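Long-range contacts in CD180 antigen (Mus musculus, PDB 3T6Q), which may cooperate with MD-1 and TLR4 in the innate response of B cells to bacterial lipopolysaccharide, leading to NF-kappa-B activation: residues 337-342 / 355-360; 359-364 / 385-390; 405-410 / 430-435. All coordinates share one frame; numbering follows the deposited sequence.

Contact 1. Residues 337-342 / 355-360. With NAG (2-acetamido-2-deoxy-beta-D-glucopyranose), chain E; MAN (alpha-D-mannopyranose), chain B; NAG (2-acetamido-2-deoxy-beta-D-glucopyranose), chain C; MAN (alpha-D-mannopyranose), chain D.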
loop_
_atom_site.group_PDB
_atom_site.type_symbol
_atom_site.label_atom_id
_atom_site.label_comp_id
_atom_site.label_asym_id
_atom_site.label_seq_id
_atom_site.Cartn_x
_atom_site.Cartn_y
_atom_site.Cartn_z
ATOM N N LYS A 337 33.615 11.654 -20.059
ATOM C CA LYS A 337 34.886 11.490 -20.777
ATOM C C LYS A 337 35.807 12.612 -20.272
ATOM O O LYS A 337 35.326 13.643 -19.780
ATOM C CB LYS A 337 34.659 11.711 -22.295
ATOM C CG LYS A 337 33.849 10.620 -22.952
ATOM C CD LYS A 337 33.782 10.799 -24.457
ATOM C CE LYS A 337 32.608 10.022 -25.022
ATOM N NZ LYS A 337 32.865 8.567 -25.149
ATOM N N ARG A 338 37.111 12.462 -20.434
ATOM C CA ARG A 338 38.017 13.618 -20.260
ATOM C C ARG A 338 37.563 14.810 -21.138
ATOM O O ARG A 338 37.405 14.669 -22.342
ATOM C CB ARG A 338 39.446 13.177 -20.678
ATOM C CG ARG A 338 40.600 14.090 -20.290
ATOM C CD ARG A 338 40.571 15.521 -20.836
ATOM N NE ARG A 338 41.893 16.005 -21.288
ATOM C CZ ARG A 338 42.297 17.286 -21.312
ATOM N NH1 ARG A 338 43.512 17.529 -21.780
ATOM N NH2 ARG A 338 41.541 18.322 -20.857
ATOM N N LEU A 339 37.380 15.989 -20.566
ATOM C CA LEU A 339 36.880 17.102 -21.348
ATOM C C LEU A 339 38.051 17.970 -21.789
ATOM O O LEU A 339 38.785 18.453 -20.948
ATOM C CB LEU A 339 35.903 17.938 -20.502
ATOM C CG LEU A 339 35.233 19.139 -21.206
ATOM C CD1 LEU A 339 34.323 18.666 -22.357
ATOM C CD2 LEU A 339 34.445 19.958 -20.200
ATOM N N GLU A 340 38.204 18.186 -23.091
ATOM C CA GLU A 340 39.207 19.137 -23.588
ATOM C C GLU A 340 38.544 20.527 -23.631
ATOM O O GLU A 340 37.503 20.697 -24.258
ATOM C CB GLU A 340 39.661 18.696 -25.005
ATOM C CG GLU A 340 40.494 19.760 -25.715
ATOM C CD GLU A 340 41.740 20.149 -24.913
ATOM O OE1 GLU A 340 42.523 19.254 -24.542
ATOM O OE2 GLU A 340 41.946 21.355 -24.640
ATOM N N LEU A 341 39.151 21.521 -23.018
ATOM C CA LEU A 341 38.523 22.850 -22.940
ATOM C C LEU A 341 38.727 23.669 -24.217
ATOM O O LEU A 341 37.990 24.621 -24.487
ATOM C CB LEU A 341 39.087 23.652 -21.756
ATOM C CG LEU A 341 38.799 23.093 -20.346
ATOM C CD1 LEU A 341 39.124 24.123 -19.268
ATOM C CD2 LEU A 341 37.336 22.647 -20.260
ATOM N N GLY A 342 39.747 23.327 -24.976
ATOM C CA GLY A 342 39.996 23.991 -26.257
ATOM C C GLY A 342 40.468 25.409 -26.022
ATOM O O GLY A 342 40.978 25.731 -24.932
ATOM N N LEU A 355 30.839 29.720 -13.717
ATOM C CA LEU A 355 31.223 28.582 -14.599
ATOM C C LEU A 355 31.684 27.437 -13.739
ATOM O O LEU A 355 32.625 27.583 -12.928
ATOM C CB LEU A 355 32.353 29.016 -15.550
ATOM C CG LEU A 355 32.932 27.951 -16.507
ATOM C CD1 LEU A 355 31.806 27.348 -17.345
ATOM C CD2 LEU A 355 33.964 28.613 -17.414
ATOM N N ASP A 356 30.992 26.300 -13.837
ATOM C CA ASP A 356 31.389 25.119 -13.051
ATOM C C ASP A 356 31.949 24.085 -14.064
ATOM O O ASP A 356 31.215 23.584 -14.900
ATOM C CB ASP A 356 30.179 24.562 -12.274
ATOM C CG ASP A 356 30.532 23.315 -11.416
ATOM O OD1 ASP A 356 31.699 22.863 -11.441
ATOM O OD2 ASP A 356 29.634 22.799 -10.698
ATOM N N LEU A 357 33.245 23.809 -13.993
ATOM C CA LEU A 357 33.913 22.812 -14.846
ATOM C C LEU A 357 34.633 21.780 -13.966
ATOM O O LEU A 357 35.773 21.361 -14.246
ATOM C CB LEU A 357 34.904 23.470 -15.787
ATOM C CG LEU A 357 34.330 24.368 -16.889
ATOM C CD1 LEU A 357 35.467 25.153 -17.554
ATOM C CD2 LEU A 357 33.519 23.548 -17.891
ATOM N N SER A 358 33.946 21.388 -12.912
ATOM C CA SER A 358 34.483 20.436 -11.952
ATOM C C SER A 358 34.332 18.979 -12.396
ATOM O O SER A 358 33.453 18.657 -13.194
ATOM C CB SER A 358 33.887 20.663 -10.556
ATOM O OG SER A 358 32.509 20.429 -10.517
ATOM N N HIS A 359 35.207 18.115 -11.874
ATOM C CA HIS A 359 35.057 16.661 -12.078
ATOM C C HIS A 359 35.071 16.324 -13.562
ATOM O O HIS A 359 34.351 15.424 -14.013
ATOM C CB HIS A 359 33.726 16.237 -11.477
ATOM C CG HIS A 359 33.771 15.931 -9.997
ATOM N ND1 HIS A 359 34.456 14.883 -9.500
ATOM C CD2 HIS A 359 33.224 16.605 -8.908
ATOM C CE1 HIS A 359 34.299 14.827 -8.156
ATOM N NE2 HIS A 359 33.555 15.894 -7.781
ATOM N N ASP A 360 35.903 17.007 -14.336
ATOM C CA ASP A 360 35.902 16.835 -15.777
ATOM C C ASP A 360 37.191 16.166 -16.346
ATOM O O ASP A 360 37.374 16.110 -17.578
ATOM C CB ASP A 360 35.655 18.194 -16.442
ATOM C CG ASP A 360 34.152 18.586 -16.472
ATOM O OD1 ASP A 360 33.282 17.723 -16.322
ATOM O OD2 ASP A 360 33.854 19.791 -16.664
HETATM C C1 NAG E . 33.004 23.214 -6.923
HETATM C C2 NAG E . 32.097 23.571 -5.721
HETATM C C3 NAG E . 32.175 22.460 -4.648
HETATM C C4 NAG E . 31.988 21.077 -5.267
HETATM C C5 NAG E . 32.908 20.912 -6.461
HETATM C C6 NAG E . 32.798 19.564 -7.171
HETATM C C7 NAG E . 31.580 25.807 -4.830
HETATM C C8 NAG E . 32.146 27.080 -4.282
HETATM N N2 NAG E . 32.470 24.852 -5.168
HETATM O O3 NAG E . 31.174 22.705 -3.696
HETATM O O4 NAG E . 32.329 20.015 -4.373
HETATM O O5 NAG E . 32.678 21.949 -7.416
HETATM O O6 NAG E . 31.599 19.495 -7.946
HETATM O O7 NAG E . 30.360 25.687 -4.934
HETATM C C1 MAN B . 32.424 12.703 -5.639
HETATM C C2 MAN B . 31.966 11.494 -6.462
HETATM C C3 MAN B . 32.860 10.303 -6.180
HETATM C C4 MAN B . 34.322 10.660 -6.439
HETATM C C5 MAN B . 34.687 11.829 -5.513
HETATM C C6 MAN B . 36.154 12.285 -5.662
HETATM O O2 MAN B . 32.138 11.789 -7.837
HETATM O O3 MAN B . 32.460 9.201 -6.983
HETATM O O4 MAN B . 35.095 9.537 -6.100
HETATM O O5 MAN B . 33.812 12.929 -5.777
HETATM O O6 MAN B . 36.469 12.479 -7.026
HETATM C C1 NAG C . 31.433 19.756 -3.291
HETATM C C2 NAG C . 31.361 18.227 -3.158
HETATM C C3 NAG C . 30.572 17.822 -1.907
HETATM C C4 NAG C . 31.043 18.568 -0.645
HETATM C C5 NAG C . 31.394 20.028 -0.849
HETATM C C6 NAG C . 32.381 20.479 0.274
HETATM C C7 NAG C . 31.247 16.953 -5.256
HETATM C C8 NAG C . 30.327 16.571 -6.405
HETATM N N2 NAG C . 30.695 17.715 -4.326
HETATM O O3 NAG C . 30.794 16.416 -1.639
HETATM O O4 NAG C . 29.942 18.588 0.267
HETATM O O5 NAG C . 32.030 20.298 -2.105
HETATM O O6 NAG C . 32.279 21.874 0.147
HETATM O O7 NAG C . 32.418 16.591 -5.221
HETATM C C1 MAN D . 30.941 11.371 -8.585
HETATM C C2 MAN D . 31.293 11.407 -10.070
HETATM C C3 MAN D . 31.417 12.869 -10.573
HETATM C C4 MAN D . 30.130 13.639 -10.191
HETATM C C5 MAN D . 29.840 13.511 -8.673
HETATM C C6 MAN D . 28.558 14.212 -8.228
HETATM O O2 MAN D . 30.216 10.803 -10.714
HETATM O O3 MAN D . 31.573 12.848 -11.974
HETATM O O4 MAN D . 30.218 15.009 -10.572
HETATM O O5 MAN D . 29.760 12.140 -8.275
HETATM O O6 MAN D . 27.433 13.554 -8.873
#
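Leu339 and Asp360 form the tight part of this contact, and a backbone bond draws them together: the N-H of Leu339 meets the carbonyl O of Asp360 almost along the C=O axis (C=O...N angle 172°), with N and O 3.0 Å apart. The two side chains lie side by side and point the same way. CG of Leu339 stands anti to its backbone N (chi1 -178°), and methyl CD2 of Leu339 rests 3.6 Å from OD2 of Asp360, an apolar group against a carboxylate oxygen. The other oxygen of this buried acid, OD1, takes the backbone N-H of Asn335. The leucine contact is looser: Leu341 and Leu357 reach toward each other tip to tip, Leu341 CD2 lying 4.1 Å from Leu357 CD1.

On the more exposed flank the side chain of Arg338 leaves the backbone away from 355-360, and its guanidinium turns back to its own loop. Its NH2 gives a hydrogen bond of 2.8 Å to Leu339 O, approaching from above the carbonyl plane. Arg338 NH1 and Glu340 OE1, 3.4 Å apart, pair through charge alone, because the oxygen lies well out of the guanidinium plane; NH1 is hydrogen-bonded outside the segments. On the sugar side, Ser358 OG donates to the syn lone pair of Asp356 OD1 at 2.7 Å, and the same oxygen receives Ser358 N in an Asx turn. The O6 of NAG (chain E) donates to Ser358 OG.

The two segments belong to successive leucine-rich repeats, 11 and 12. Residues 337-342 lie in the loop that follows strand 329-331, while 355-360 take up the end of strand 354-356 and the loop after it; that strand runs between parallel strands 329-331 and 380-382, with Leu355 packed on Leu330 and Leu381.

Contact 2. Residues 359-364 / 385-390. With MAN (alpha-D-mannopyranose), chain B; NAG (2-acetamido-2-deoxy-beta-D-glucopyranose), chain C; MAN (alpha-D-mannopyranose), chain D; NAG (2-acetamido-2-deoxy-beta-D-glucopyranose), chain E.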
loop_
_atom_site.group_PDB
_atom_site.type_symbol
_atom_site.label_atom_id
_atom_site.label_comp_id
_atom_site.label_asym_id
_atom_site.label_seq_id
_atom_site.Cartn_x
_atom_site.Cartn_y
_atom_site.Cartn_z
ATOM N N HIS A 359 35.207 18.115 -11.874
ATOM C CA HIS A 359 35.057 16.661 -12.078
ATOM C C HIS A 359 35.071 16.324 -13.562
ATOM O O HIS A 359 34.351 15.424 -14.013
ATOM C CB HIS A 359 33.726 16.237 -11.477
ATOM C CG HIS A 359 33.771 15.931 -9.997
ATOM N ND1 HIS A 359 34.456 14.883 -9.500
ATOM C CD2 HIS A 359 33.224 16.605 -8.908
ATOM C CE1 HIS A 359 34.299 14.827 -8.156
ATOM N NE2 HIS A 359 33.555 15.894 -7.781
ATOM N N ASP A 360 35.903 17.007 -14.336
ATOM C CA ASP A 360 35.902 16.835 -15.777
ATOM C C ASP A 360 37.191 16.166 -16.346
ATOM O O ASP A 360 37.374 16.110 -17.578
ATOM C CB ASP A 360 35.655 18.194 -16.442
ATOM C CG ASP A 360 34.152 18.586 -16.472
ATOM O OD1 ASP A 360 33.282 17.723 -16.322
ATOM O OD2 ASP A 360 33.854 19.791 -16.664
ATOM N N ASP A 361 38.099 15.757 -15.444
ATOM C CA ASP A 361 39.436 15.262 -15.780
ATOM C C ASP A 361 40.198 16.186 -16.710
ATOM O O ASP A 361 40.876 15.721 -17.637
ATOM C CB ASP A 361 39.338 13.893 -16.438
ATOM C CG ASP A 361 39.186 12.751 -15.421
ATOM O OD1 ASP A 361 39.524 12.896 -14.203
ATOM O OD2 ASP A 361 38.717 11.681 -15.863
ATOM N N ILE A 362 40.031 17.499 -16.529
ATOM C CA ILE A 362 40.638 18.457 -17.431
ATOM C C ILE A 362 42.127 18.454 -17.079
ATOM O O ILE A 362 42.494 18.470 -15.859
ATOM C CB ILE A 362 40.035 19.878 -17.239
ATOM C CG1 ILE A 362 38.571 19.911 -17.761
ATOM C CG2 ILE A 362 40.912 20.969 -17.859
ATOM C CD1 ILE A 362 37.751 21.017 -17.077
ATOM N N GLU A 363 42.951 18.458 -18.130
ATOM C CA GLU A 363 44.432 18.530 -17.991
ATOM C C GLU A 363 44.971 19.548 -19.013
ATOM O O GLU A 363 44.539 19.561 -20.170
ATOM C CB GLU A 363 45.071 17.134 -18.222
ATOM C CG GLU A 363 46.560 17.021 -17.816
ATOM C CD GLU A 363 47.543 17.474 -18.908
ATOM O OE1 GLU A 363 48.749 17.769 -18.592
ATOM O OE2 GLU A 363 47.122 17.553 -20.101
ATOM N N THR A 364 45.932 20.374 -18.628
ATOM C CA THR A 364 46.519 21.276 -19.607
ATOM C C THR A 364 47.921 21.761 -19.203
ATOM O O THR A 364 48.218 21.924 -18.023
ATOM C CB THR A 364 45.574 22.480 -19.935
ATOM O OG1 THR A 364 46.155 23.307 -20.966
ATOM C CG2 THR A 364 45.341 23.330 -18.707
ATOM N N TYR A 385 38.521 19.130 -8.590
ATOM C CA TYR A 385 38.539 17.709 -9.002
ATOM C C TYR A 385 38.888 17.494 -10.486
ATOM O O TYR A 385 38.174 16.746 -11.209
ATOM C CB TYR A 385 37.177 17.031 -8.712
ATOM C CG TYR A 385 36.851 16.930 -7.243
ATOM C CD1 TYR A 385 37.407 15.900 -6.456
ATOM C CD2 TYR A 385 36.034 17.888 -6.627
ATOM C CE1 TYR A 385 37.107 15.798 -5.100
ATOM C CE2 TYR A 385 35.724 17.805 -5.267
ATOM C CZ TYR A 385 36.262 16.741 -4.526
ATOM O OH TYR A 385 35.962 16.651 -3.206
ATOM N N ASN A 386 39.966 18.124 -10.943
ATOM C CA ASN A 386 40.434 17.909 -12.295
ATOM C C ASN A 386 41.841 17.304 -12.272
ATOM O O ASN A 386 42.379 17.027 -11.183
ATOM C CB ASN A 386 40.355 19.193 -13.107
ATOM C CG ASN A 386 38.938 19.441 -13.635
ATOM O OD1 ASN A 386 38.389 18.593 -14.332
ATOM N ND2 ASN A 386 38.335 20.567 -13.270
ATOM N N GLU A 387 42.383 17.045 -13.457
ATOM C CA GLU A 387 43.748 16.552 -13.598
ATOM C C GLU A 387 44.686 17.765 -13.574
ATOM O O GLU A 387 44.227 18.912 -13.432
ATOM C CB GLU A 387 43.894 15.698 -14.879
ATOM C CG GLU A 387 43.219 14.353 -14.717
ATOM C CD GLU A 387 43.971 13.457 -13.757
ATOM O OE1 GLU A 387 43.409 13.076 -12.740
ATOM O OE2 GLU A 387 45.139 13.144 -14.010
ATOM N N PRO A 388 45.993 17.531 -13.666
ATOM C CA PRO A 388 46.926 18.648 -13.453
ATOM C C PRO A 388 46.799 19.830 -14.413
ATOM O O PRO A 388 46.745 19.690 -15.629
ATOM C CB PRO A 388 48.309 17.958 -13.523
ATOM C CG PRO A 388 48.025 16.566 -13.076
ATOM C CD PRO A 388 46.729 16.246 -13.775
ATOM N N LEU A 389 46.704 21.024 -13.824
ATOM C CA LEU A 389 46.716 22.251 -14.572
ATOM C C LEU A 389 48.052 22.957 -14.302
ATOM O O LEU A 389 48.462 23.128 -13.127
ATOM C CB LEU A 389 45.556 23.170 -14.097
ATOM C CG LEU A 389 44.161 22.520 -14.089
ATOM C CD1 LEU A 389 43.116 23.539 -13.604
ATOM C CD2 LEU A 389 43.779 22.018 -15.507
ATOM N N SER A 390 48.711 23.377 -15.371
ATOM C CA SER A 390 49.944 24.172 -15.248
ATOM C C SER A 390 49.532 25.621 -15.377
ATOM O O SER A 390 48.854 25.985 -16.345
ATOM C CB SER A 390 50.898 23.795 -16.375
ATOM O OG SER A 390 51.230 22.418 -16.289
HETATM C C1 MAN B . 32.424 12.703 -5.639
HETATM C C2 MAN B . 31.966 11.494 -6.462
HETATM C C3 MAN B . 32.860 10.303 -6.180
HETATM C C4 MAN B . 34.322 10.660 -6.439
HETATM C C5 MAN B . 34.687 11.829 -5.513
HETATM C C6 MAN B . 36.154 12.285 -5.662
HETATM O O2 MAN B . 32.138 11.789 -7.837
HETATM O O3 MAN B . 32.460 9.201 -6.983
HETATM O O4 MAN B . 35.095 9.537 -6.100
HETATM O O5 MAN B . 33.812 12.929 -5.777
HETATM O O6 MAN B . 36.469 12.479 -7.026
HETATM C C1 NAG C . 31.433 19.756 -3.291
HETATM C C2 NAG C . 31.361 18.227 -3.158
HETATM C C3 NAG C . 30.572 17.822 -1.907
HETATM C C4 NAG C . 31.043 18.568 -0.645
HETATM C C5 NAG C . 31.394 20.028 -0.849
HETATM C C6 NAG C . 32.381 20.479 0.274
HETATM C C7 NAG C . 31.247 16.953 -5.256
HETATM C C8 NAG C . 30.327 16.571 -6.405
HETATM N N2 NAG C . 30.695 17.715 -4.326
HETATM O O3 NAG C . 30.794 16.416 -1.639
HETATM O O4 NAG C . 29.942 18.588 0.267
HETATM O O5 NAG C . 32.030 20.298 -2.105
HETATM O O6 NAG C . 32.279 21.874 0.147
HETATM O O7 NAG C . 32.418 16.591 -5.221
HETATM C C1 MAN D . 30.941 11.371 -8.585
HETATM C C2 MAN D . 31.293 11.407 -10.070
HETATM C C3 MAN D . 31.417 12.869 -10.573
HETATM C C4 MAN D . 30.130 13.639 -10.191
HETATM C C5 MAN D . 29.840 13.511 -8.673
HETATM C C6 MAN D . 28.558 14.212 -8.228
HETATM O O2 MAN D . 30.216 10.803 -10.714
HETATM O O3 MAN D . 31.573 12.848 -11.974
HETATM O O4 MAN D . 30.218 15.009 -10.572
HETATM O O5 MAN D . 29.760 12.140 -8.275
HETATM O O6 MAN D . 27.433 13.554 -8.873
HETATM C C1 NAG E . 33.004 23.214 -6.923
HETATM C C2 NAG E . 32.097 23.571 -5.721
HETATM C C3 NAG E . 32.175 22.460 -4.648
HETATM C C4 NAG E . 31.988 21.077 -5.267
HETATM C C5 NAG E . 32.908 20.912 -6.461
HETATM C C6 NAG E . 32.798 19.564 -7.171
HETATM C C7 NAG E . 31.580 25.807 -4.830
HETATM C C8 NAG E . 32.146 27.080 -4.282
HETATM N N2 NAG E . 32.470 24.852 -5.168
HETATM O O3 NAG E . 31.174 22.705 -3.696
HETATM O O4 NAG E . 32.329 20.015 -4.373
HETATM O O5 NAG E . 32.678 21.949 -7.416
HETATM O O6 NAG E . 31.599 19.495 -7.946
HETATM O O7 NAG E . 30.360 25.687 -4.934
HETATM O O HOH W 1 38.055 14.618 -12.779
HETATM O O HOH W 2 41.026 13.606 -11.769
HETATM O O HOH W 3 49.742 19.962 -16.334
#
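Residues 359-364 and 385-390 run side by side, their end-to-end directions differing by 9°, and are tied at their far end by a parallel bridge of Thr364 with Leu389, where Thr364 N bonds Pro388 O and Ser390 N bonds Thr364 O. Midway, the side chain of Asn386 does the joining, its CG anti to the carbonyl carbon and beside the backbone N. Its OD1 accepts Asp360 N at 2.9 Å and Ile362 N at 3.0 Å, the two donors arriving from opposite faces of the amide plane, while Asn386 ND2 donates to Leu357 O and Leu383 O. This is the asparagine of the LxxLxLxxNxL consensus of leucine-rich repeats. Ile362 CG2 packs on Leu389 CD2 at 3.9 Å.

At the sugar end the rings of His359 and Tyr385 form an offset stack, centroids 4.2 Å apart and planes at 7°. Tyr385 CB sits over the centre of the imidazole, and C3 of MAN (chain D) covers the opposite face nearer its rim. In the ring plane, His359 NE2 gives a nearly straight hydrogen bond (168°) to O7 of NAG (chain C), 2.9 Å away.

Asp361 OD1 and Glu387 OE1 lie 4.2 Å apart with water 2 between them, which would soften their repulsion. The two hydrogen bonds accepted by Asn386 OD1 thus tie one loop to the next, and the imidazole is held between Tyr385 and a mannose, with NE2 directed at an acetamido oxygen.

Contact 3. Residues 405-410 / 430-435. With NAG (2-acetamido-2-deoxy-beta-D-glucopyranose), chain F; NAG (2-acetamido-2-deoxy-beta-D-glucopyranose), chain E.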
loop_
_atom_site.group_PDB
_atom_site.type_symbol
_atom_site.label_atom_id
_atom_site.label_comp_id
_atom_site.label_asym_id
_atom_site.label_seq_id
_atom_site.Cartn_x
_atom_site.Cartn_y
_atom_site.Cartn_z
ATOM N N LEU A 405 37.324 31.371 -6.600
ATOM C CA LEU A 405 38.053 30.436 -7.479
ATOM C C LEU A 405 38.253 29.110 -6.704
ATOM O O LEU A 405 38.859 29.130 -5.634
ATOM C CB LEU A 405 39.403 31.059 -7.817
ATOM C CG LEU A 405 40.155 30.693 -9.115
ATOM C CD1 LEU A 405 41.676 30.892 -9.093
ATOM C CD2 LEU A 405 39.691 29.432 -9.880
ATOM N N ASP A 406 37.699 27.995 -7.207
ATOM C CA ASP A 406 37.780 26.739 -6.478
ATOM C C ASP A 406 38.624 25.809 -7.335
ATOM O O ASP A 406 38.266 25.525 -8.438
ATOM C CB ASP A 406 36.364 26.190 -6.230
ATOM C CG ASP A 406 36.340 25.010 -5.275
ATOM O OD1 ASP A 406 37.444 24.437 -4.982
ATOM O OD2 ASP A 406 35.225 24.633 -4.813
ATOM N N LEU A 407 39.767 25.379 -6.805
ATOM C CA LEU A 407 40.683 24.476 -7.475
ATOM C C LEU A 407 40.945 23.263 -6.581
ATOM O O LEU A 407 41.961 22.554 -6.733
ATOM C CB LEU A 407 41.993 25.264 -7.753
ATOM C CG LEU A 407 41.855 26.243 -8.943
ATOM C CD1 LEU A 407 42.991 27.268 -8.944
ATOM C CD2 LEU A 407 41.827 25.503 -10.286
ATOM N N ALA A 408 40.051 23.032 -5.627
ATOM C CA ALA A 408 40.262 21.921 -4.651
ATOM C C ALA A 408 40.451 20.594 -5.402
ATOM O O ALA A 408 39.706 20.308 -6.350
ATOM C CB ALA A 408 39.101 21.816 -3.677
ATOM N N PHE A 409 41.426 19.793 -4.938
ATOM C CA PHE A 409 41.709 18.436 -5.438
ATOM C C PHE A 409 42.188 18.450 -6.886
ATOM O O PHE A 409 42.178 17.433 -7.564
ATOM C CB PHE A 409 40.490 17.500 -5.245
ATOM C CG PHE A 409 40.131 17.344 -3.795
ATOM C CD1 PHE A 409 40.862 16.455 -2.981
ATOM C CD2 PHE A 409 39.151 18.138 -3.220
ATOM C CE1 PHE A 409 40.580 16.351 -1.623
ATOM C CE2 PHE A 409 38.866 18.020 -1.860
ATOM C CZ PHE A 409 39.593 17.134 -1.073
ATOM N N THR A 410 42.628 19.597 -7.365
ATOM C CA THR A 410 43.175 19.651 -8.689
ATOM C C THR A 410 44.649 20.033 -8.501
ATOM O O THR A 410 44.934 21.137 -8.001
ATOM C CB THR A 410 42.441 20.732 -9.533
ATOM O OG1 THR A 410 41.096 20.278 -9.791
ATOM C CG2 THR A 410 43.193 20.976 -10.846
ATOM N N LEU A 430 39.495 31.563 -2.192
ATOM C CA LEU A 430 40.365 30.731 -3.033
ATOM C C LEU A 430 40.527 29.373 -2.335
ATOM O O LEU A 430 40.999 29.323 -1.181
ATOM C CB LEU A 430 41.730 31.421 -3.235
ATOM C CG LEU A 430 42.828 30.698 -4.005
ATOM C CD1 LEU A 430 42.360 30.259 -5.406
ATOM C CD2 LEU A 430 44.058 31.599 -4.132
ATOM N N ASN A 431 40.103 28.290 -3.005
ATOM C CA ASN A 431 40.187 26.974 -2.386
ATOM C C ASN A 431 41.236 26.180 -3.169
ATOM O O ASN A 431 41.028 25.859 -4.347
ATOM C CB ASN A 431 38.811 26.252 -2.351
ATOM C CG ASN A 431 38.844 24.955 -1.544
ATOM O OD1 ASN A 431 39.900 24.421 -1.276
ATOM N ND2 ASN A 431 37.692 24.439 -1.174
ATOM N N LEU A 432 42.332 25.852 -2.482
ATOM C CA LEU A 432 43.458 25.092 -3.055
ATOM C C LEU A 432 43.717 23.802 -2.282
ATOM O O LEU A 432 44.859 23.298 -2.244
ATOM C CB LEU A 432 44.748 25.950 -3.028
ATOM C CG LEU A 432 44.645 27.276 -3.850
ATOM C CD1 LEU A 432 45.857 28.179 -3.720
ATOM C CD2 LEU A 432 44.427 26.971 -5.331
ATOM N N SER A 433 42.677 23.310 -1.640
ATOM C CA SER A 433 42.753 22.080 -0.860
ATOM C C SER A 433 43.366 20.982 -1.738
ATOM O O SER A 433 42.897 20.748 -2.846
ATOM C CB SER A 433 41.353 21.689 -0.426
ATOM O OG SER A 433 41.400 20.515 0.351
ATOM N N HIS A 434 44.401 20.296 -1.243
ATOM C CA HIS A 434 45.075 19.208 -2.027
ATOM C C HIS A 434 45.580 19.549 -3.409
ATOM O O HIS A 434 45.741 18.668 -4.237
ATOM C CB HIS A 434 44.173 17.958 -2.044
ATOM C CG HIS A 434 43.818 17.491 -0.672
ATOM N ND1 HIS A 434 44.440 16.438 -0.070
ATOM C CD2 HIS A 434 42.895 17.966 0.230
ATOM C CE1 HIS A 434 43.925 16.261 1.153
ATOM N NE2 HIS A 434 42.977 17.194 1.342
ATOM N N SER A 435 45.897 20.823 -3.683
ATOM C CA SER A 435 46.422 21.219 -4.989
ATOM C C SER A 435 47.942 20.894 -5.047
ATOM O O SER A 435 48.568 20.949 -6.095
ATOM C CB SER A 435 46.171 22.721 -5.230
ATOM O OG SER A 435 44.767 22.970 -5.462
HETATM C C1 NAG F . 36.425 25.057 -1.434
HETATM C C2 NAG F . 35.234 24.087 -1.439
HETATM C C3 NAG F . 33.942 24.918 -1.593
HETATM C C4 NAG F . 33.823 26.036 -0.527
HETATM C C5 NAG F . 35.118 26.858 -0.475
HETATM C C6 NAG F . 35.132 27.867 0.678
HETATM C C7 NAG F . 35.417 21.803 -2.377
HETATM C C8 NAG F . 35.566 20.933 -3.617
HETATM N N2 NAG F . 35.382 23.120 -2.552
HETATM O O3 NAG F . 32.809 24.045 -1.479
HETATM O O4 NAG F . 32.816 26.983 -0.922
HETATM O O5 NAG F . 36.261 26.011 -0.363
HETATM O O6 NAG F . 34.909 27.196 1.903
HETATM O O7 NAG F . 35.328 21.289 -1.264
HETATM C C1 NAG E . 33.004 23.214 -6.923
HETATM C C2 NAG E . 32.097 23.571 -5.721
HETATM C C3 NAG E . 32.175 22.460 -4.648
HETATM C C4 NAG E . 31.988 21.077 -5.267
HETATM C C5 NAG E . 32.908 20.912 -6.461
HETATM C C6 NAG E . 32.798 19.564 -7.171
HETATM C C7 NAG E . 31.580 25.807 -4.830
HETATM C C8 NAG E . 32.146 27.080 -4.282
HETATM N N2 NAG E . 32.470 24.852 -5.168
HETATM O O3 NAG E . 31.174 22.705 -3.696
HETATM O O4 NAG E . 32.329 20.015 -4.373
HETATM O O5 NAG E . 32.678 21.949 -7.416
HETATM O O6 NAG E . 31.599 19.495 -7.946
HETATM O O7 NAG E . 30.360 25.687 -4.934
#
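Phe409 and His434 lie side by side with their rings nearly parallel (12°) but slid apart, centroids 4.7 Å from each other. Phe409 CE1 stands over one face of the imidazole, 3.3 Å above its plane and toward the rim, while Ser433 OG lies at the imidazole edge. A face of the Phe409 ring is met by Ser433 O, and the ring also stacks with Tyr385. A second flat pair, the Asp406 carboxylate and the Asn431 amide, is aligned to within 8°, both having CG anti to the backbone N (chi1 -170° in Asp406).

Each of the two opens an Asx turn, Asp406 OD1 accepting Ala408 N and Asn431 OD1 accepting Ser433 N, that overlaps a type II turn, Leu407 to Thr410 and Leu432 to Ser435. Much the same conformation thus recurs through Phe409 and His434 in leucine-rich repeats 14 and 15, with Thr410 and Ser435 at the consensus asparagine position. Asn431 N to Leu405 O and Leu407 N to Asn431 O make the parallel strand pairing, and Phe409 N to Ser433 O, at 2.7 Å, carries the backbone bonding on into the turns. Leu407 CB touches Leu432 CD2 at 3.8 Å, and Leu405 CD1 meets Leu430 CD1.

Asn431 ND2 is bonded covalently to C1 of NAG (chain F). Asp406 OD2 accepts the N2-H of that sugar at 2.7 Å and that of NAG (chain E) at 2.8 Å, so one carboxylate oxygen accepts from two acetamido groups.

All three contacts join consecutive leucine-rich repeats on one stretch of the solenoid. Contacts 1 and 3 are largely buried and reach the same run of parallel strands, whereas contact 2 is only partly buried and leads outward along the loops to the short strand 389-391. Contacts 1 and 2 share His359 and Asp360. Contact 3 meets contact 2 where Asn386 N bonds Thr410 OG1, close to their neighbouring aromatic rings. Contact 1 rests on one backbone bond and leucines, contact 2 on a side-chain amide, a ring stack, water and one bridge, and contact 3 on strand pairing continued through turns; NAG (chain E) touches all three.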